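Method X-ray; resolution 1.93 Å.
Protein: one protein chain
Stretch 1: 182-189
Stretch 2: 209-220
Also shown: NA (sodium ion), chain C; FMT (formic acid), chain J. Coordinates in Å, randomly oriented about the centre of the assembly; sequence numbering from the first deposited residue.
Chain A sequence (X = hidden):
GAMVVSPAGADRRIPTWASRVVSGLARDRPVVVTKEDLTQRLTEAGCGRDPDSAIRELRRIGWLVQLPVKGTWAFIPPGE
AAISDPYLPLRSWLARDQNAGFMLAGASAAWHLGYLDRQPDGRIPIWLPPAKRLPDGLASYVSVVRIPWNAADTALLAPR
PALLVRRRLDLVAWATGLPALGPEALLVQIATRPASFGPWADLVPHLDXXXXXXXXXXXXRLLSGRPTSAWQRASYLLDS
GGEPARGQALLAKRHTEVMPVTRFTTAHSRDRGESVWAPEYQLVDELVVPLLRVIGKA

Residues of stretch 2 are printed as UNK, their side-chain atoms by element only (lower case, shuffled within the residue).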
# COMPACT_ATOMS: atom_id res chain seq x y z
N GLY A 182 -6.46 5.99 -4.56
CA GLY A 182 -6.55 7.43 -4.49
C GLY A 182 -7.23 7.86 -3.20
O GLY A 182 -7.57 7.02 -2.36
N PRO A 183 -7.42 9.18 -3.02
CA PRO A 183 -7.97 9.68 -1.77
C PRO A 183 -9.40 9.19 -1.53
O PRO A 183 -9.74 8.90 -0.39
CB PRO A 183 -7.96 11.20 -1.93
CG PRO A 183 -7.83 11.45 -3.38
CD PRO A 183 -7.08 10.26 -3.96
N GLU A 184 -10.21 9.11 -2.58
CA GLU A 184 -11.57 8.62 -2.39
C GLU A 184 -11.59 7.19 -1.89
O GLU A 184 -12.28 6.88 -0.93
CB GLU A 184 -12.40 8.77 -3.68
CG GLU A 184 -12.57 10.24 -4.06
CD GLU A 184 -11.59 10.69 -5.13
OE1 GLU A 184 -10.58 9.99 -5.32
OE2 GLU A 184 -11.84 11.74 -5.76
N ALA A 185 -10.80 6.32 -2.52
CA ALA A 185 -10.80 4.92 -2.11
C ALA A 185 -10.18 4.77 -0.72
O ALA A 185 -10.62 3.94 0.07
CB ALA A 185 -10.12 4.03 -3.14
N LEU A 186 -9.18 5.60 -0.43
CA LEU A 186 -8.60 5.61 0.90
C LEU A 186 -9.65 6.00 1.94
O LEU A 186 -9.80 5.31 2.95
CB LEU A 186 -7.43 6.59 0.97
CG LEU A 186 -6.88 6.84 2.37
CD1 LEU A 186 -6.26 5.57 3.01
CD2 LEU A 186 -5.90 7.95 2.26
N LEU A 187 -10.39 7.07 1.68
CA LEU A 187 -11.34 7.56 2.65
C LEU A 187 -12.42 6.49 2.85
O LEU A 187 -12.83 6.21 3.98
CB LEU A 187 -11.97 8.88 2.19
CG LEU A 187 -12.81 9.66 3.21
CD1 LEU A 187 -12.72 11.18 2.95
CD2 LEU A 187 -14.29 9.16 3.17
N VAL A 188 -12.89 5.92 1.75
CA VAL A 188 -13.93 4.88 1.88
C VAL A 188 -13.39 3.66 2.63
O VAL A 188 -14.10 3.05 3.43
CB VAL A 188 -14.54 4.51 0.54
CG1 VAL A 188 -15.49 3.32 0.71
CG2 VAL A 188 -15.31 5.74 -0.03
N GLN A 189 -12.13 3.32 2.40
CA GLN A 189 -11.53 2.19 3.08
C GLN A 189 -11.56 2.40 4.58
O GLN A 189 -12.01 1.54 5.34
CB GLN A 189 -10.07 1.99 2.64
CG GLN A 189 -9.41 0.80 3.37
CD GLN A 189 -7.91 0.90 3.41
OE1 GLN A 189 -7.29 1.40 2.49
NE2 GLN A 189 -7.31 0.40 4.49
N UNK A 209 -7.00 18.27 4.34
CA UNK A 209 -6.20 18.04 3.14
C UNK A 209 -6.81 16.89 2.34
O UNK A 209 -6.99 17.00 1.13
c UNK A 209 -4.75 17.73 3.55
o UNK A 209 -2.54 17.74 2.68
o UNK A 209 -4.15 18.09 1.23
c UNK A 209 -3.75 17.86 2.40
N UNK A 210 -7.12 15.78 3.00
CA UNK A 210 -7.71 14.61 2.32
C UNK A 210 -9.05 14.94 1.66
O UNK A 210 -9.29 14.67 0.47
c UNK A 210 -8.24 11.50 1.79
c UNK A 210 -8.80 11.31 4.19
c UNK A 210 -8.73 12.26 2.99
c UNK A 210 -7.86 13.47 3.34
N UNK A 211 -9.92 15.56 2.45
CA UNK A 211 -11.30 15.83 2.05
C UNK A 211 -11.36 16.79 0.86
O UNK A 211 -12.16 16.59 -0.05
c UNK A 211 -13.39 17.04 2.83
c UNK A 211 -12.09 16.38 3.27
c UNK A 211 -12.36 15.26 4.26
N UNK A 212 -10.51 17.81 0.86
CA UNK A 212 -10.37 18.70 -0.30
C UNK A 212 -9.99 17.97 -1.61
O UNK A 212 -10.24 18.49 -2.69
c UNK A 212 -9.36 19.82 0.01
N UNK A 213 -9.40 16.79 -1.50
CA UNK A 213 -8.94 16.03 -2.69
C UNK A 213 -9.93 15.00 -3.18
O UNK A 213 -9.62 14.30 -4.14
o UNK A 213 -5.49 15.88 -1.45
c UNK A 213 -6.49 16.28 -2.07
o UNK A 213 -6.62 17.47 -2.39
c UNK A 213 -7.60 15.31 -2.42
N UNK A 214 -11.08 14.87 -2.52
CA UNK A 214 -12.06 13.84 -2.86
C UNK A 214 -13.18 14.45 -3.66
O UNK A 214 -13.72 15.49 -3.29
c UNK A 214 -12.67 13.21 -1.61
s UNK A 214 -11.51 12.26 -0.65
N UNK A 215 -13.52 13.79 -4.75
CA UNK A 215 -14.72 14.11 -5.50
C UNK A 215 -15.87 13.33 -4.86
O UNK A 215 -15.78 12.11 -4.62
o UNK A 215 -15.71 13.30 -7.54
c UNK A 215 -14.50 13.69 -6.96
N UNK A 216 -16.96 14.03 -4.56
CA UNK A 216 -18.10 13.37 -3.92
C UNK A 216 -18.79 12.33 -4.82
O UNK A 216 -19.34 11.36 -4.32
o UNK A 216 -17.35 14.95 -1.72
c UNK A 216 -19.08 14.39 -3.36
c UNK A 216 -18.43 15.28 -2.27
o UNK A 216 -19.00 16.33 -1.98
N UNK A 217 -18.74 12.51 -6.14
CA UNK A 217 -19.29 11.46 -7.02
C UNK A 217 -18.49 10.17 -6.90
O UNK A 217 -19.07 9.08 -6.88
o UNK A 217 -19.85 10.07 -11.65
c UNK A 217 -19.99 11.03 -10.85
o UNK A 217 -20.19 12.21 -11.23
c UNK A 217 -19.35 11.88 -8.49
c UNK A 217 -19.93 10.74 -9.35
N UNK A 218 -17.17 10.28 -6.85
CA UNK A 218 -16.33 9.07 -6.69
C UNK A 218 -16.56 8.45 -5.34
O UNK A 218 -16.65 7.23 -5.24
c UNK A 218 -11.78 8.32 -9.29
c UNK A 218 -14.53 9.66 -8.30
c UNK A 218 -14.86 9.40 -6.87
n UNK A 218 -10.85 7.41 -9.08
n UNK A 218 -12.35 8.40 -10.48
n UNK A 218 -12.13 9.15 -8.31
c UNK A 218 -13.13 10.20 -8.44
N UNK A 219 -16.66 9.27 -4.30
CA UNK A 219 -16.97 8.75 -2.96
C UNK A 219 -18.24 7.91 -2.98
O UNK A 219 -18.30 6.79 -2.48
c UNK A 219 -16.10 11.72 -0.57
c UNK A 219 -17.13 9.91 -1.96
c UNK A 219 -15.80 10.54 -1.50
c UNK A 219 -14.89 9.51 -0.77
N UNK A 220 -19.27 8.46 -3.62
CA UNK A 220 -20.55 7.83 -3.65
C UNK A 220 -20.49 6.48 -4.38
O UNK A 220 -21.13 5.51 -3.95
c UNK A 220 -22.92 8.25 -4.49
c UNK A 220 -23.82 9.21 -5.24
o UNK A 220 -24.98 8.83 -5.46
o UNK A 220 -23.36 10.32 -5.60
c UNK A 220 -21.53 8.79 -4.32
NA NA C . -5.49 18.18 -0.57
C FMT J . -14.87 12.13 -10.79
O1 FMT J . -15.19 10.95 -10.93
O2 FMT J . -15.51 12.96 -10.15

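Position 209 carries two carbons, the second bearing two oxygens, and lies beyond reach of stretch 1: Asp209. Its carboxylate suits a metal site, for OD1 lies 2.2 Å from the sodium ion NA, which its own backbone O also binds.

Position 210 has four carbons forked at the second, one branch tip 3.7 Å from Pro183 CB and the other 4.1 Å from Leu187 CD1. This is Leu210; its CA-to-CB bond points sideways, yet its length brings the methyls onto the helix of stretch 1.

Position 211 has one carbon carrying two more, the beta-branched pattern of Val211. Its CB points away, but CG2 still comes within 4.3 Å of Leu187 CD1.

Position 212 has a single carbon, hence Ala212, exposed and without contact.

At 213, two carbons end in two oxygens, and the CB is 4.0 Å from Pro183 CG. Asp213 grips the sodium with both oxygens, OD1 at 2.3 Å and OD2 at 2.5 Å from NA, so the ion joins it to Asp209.

Position 214 shows one carbon and a sulfur, the latter 3.9 Å from both Pro183 CB and Leu187 CD1: Cys214. This compact side chain fits where the backbones are close, its CA 5.3 Å from Glu184 CA.

Position 215 has one carbon and one oxygen, with its CB 3.5 Å from Glu184 OE2. Ser215 is the N-cap of the next helix; its OG accepts a weak bond from N of residue 218 (3.4 Å) and donates to FMT O2 (2.6 Å).

Position 216, two carbons with two terminal oxygens, is Asp216; an acidic residue suits the first turn of a helix. Position 217, with three carbons and two oxygens, is Glu217, extended and exposed.

Position 218 has three carbons, a nitrogen, and a carbon bearing two nitrogens; its third carbon lies 3.3 Å from Glu184 OE2. Arg218 supplies the positive charge facing that acid.

Position 219, four carbons forked at the second, places one tip 3.9 Å from Val188 CG2 and 4.0 Å from Leu187 CD2: Leu219, buried. Position 220, three carbons and two oxygens, is Glu220, pointing away.

The contact turns on Glu184. Ser215 N donates to its OE2 (2.8 Å) almost linearly, while Arg218 NE makes a weak, salt-bridging bond to its OE1 (3.5 Å). Around this buried carboxylate, Leu210, Cys214 and Leu219 pack against Pro183, Leu187 and Val188, so apolar packing and a polar anchor together join the two stretches.

Stretch 2 209-220: DLVADCSDERLE
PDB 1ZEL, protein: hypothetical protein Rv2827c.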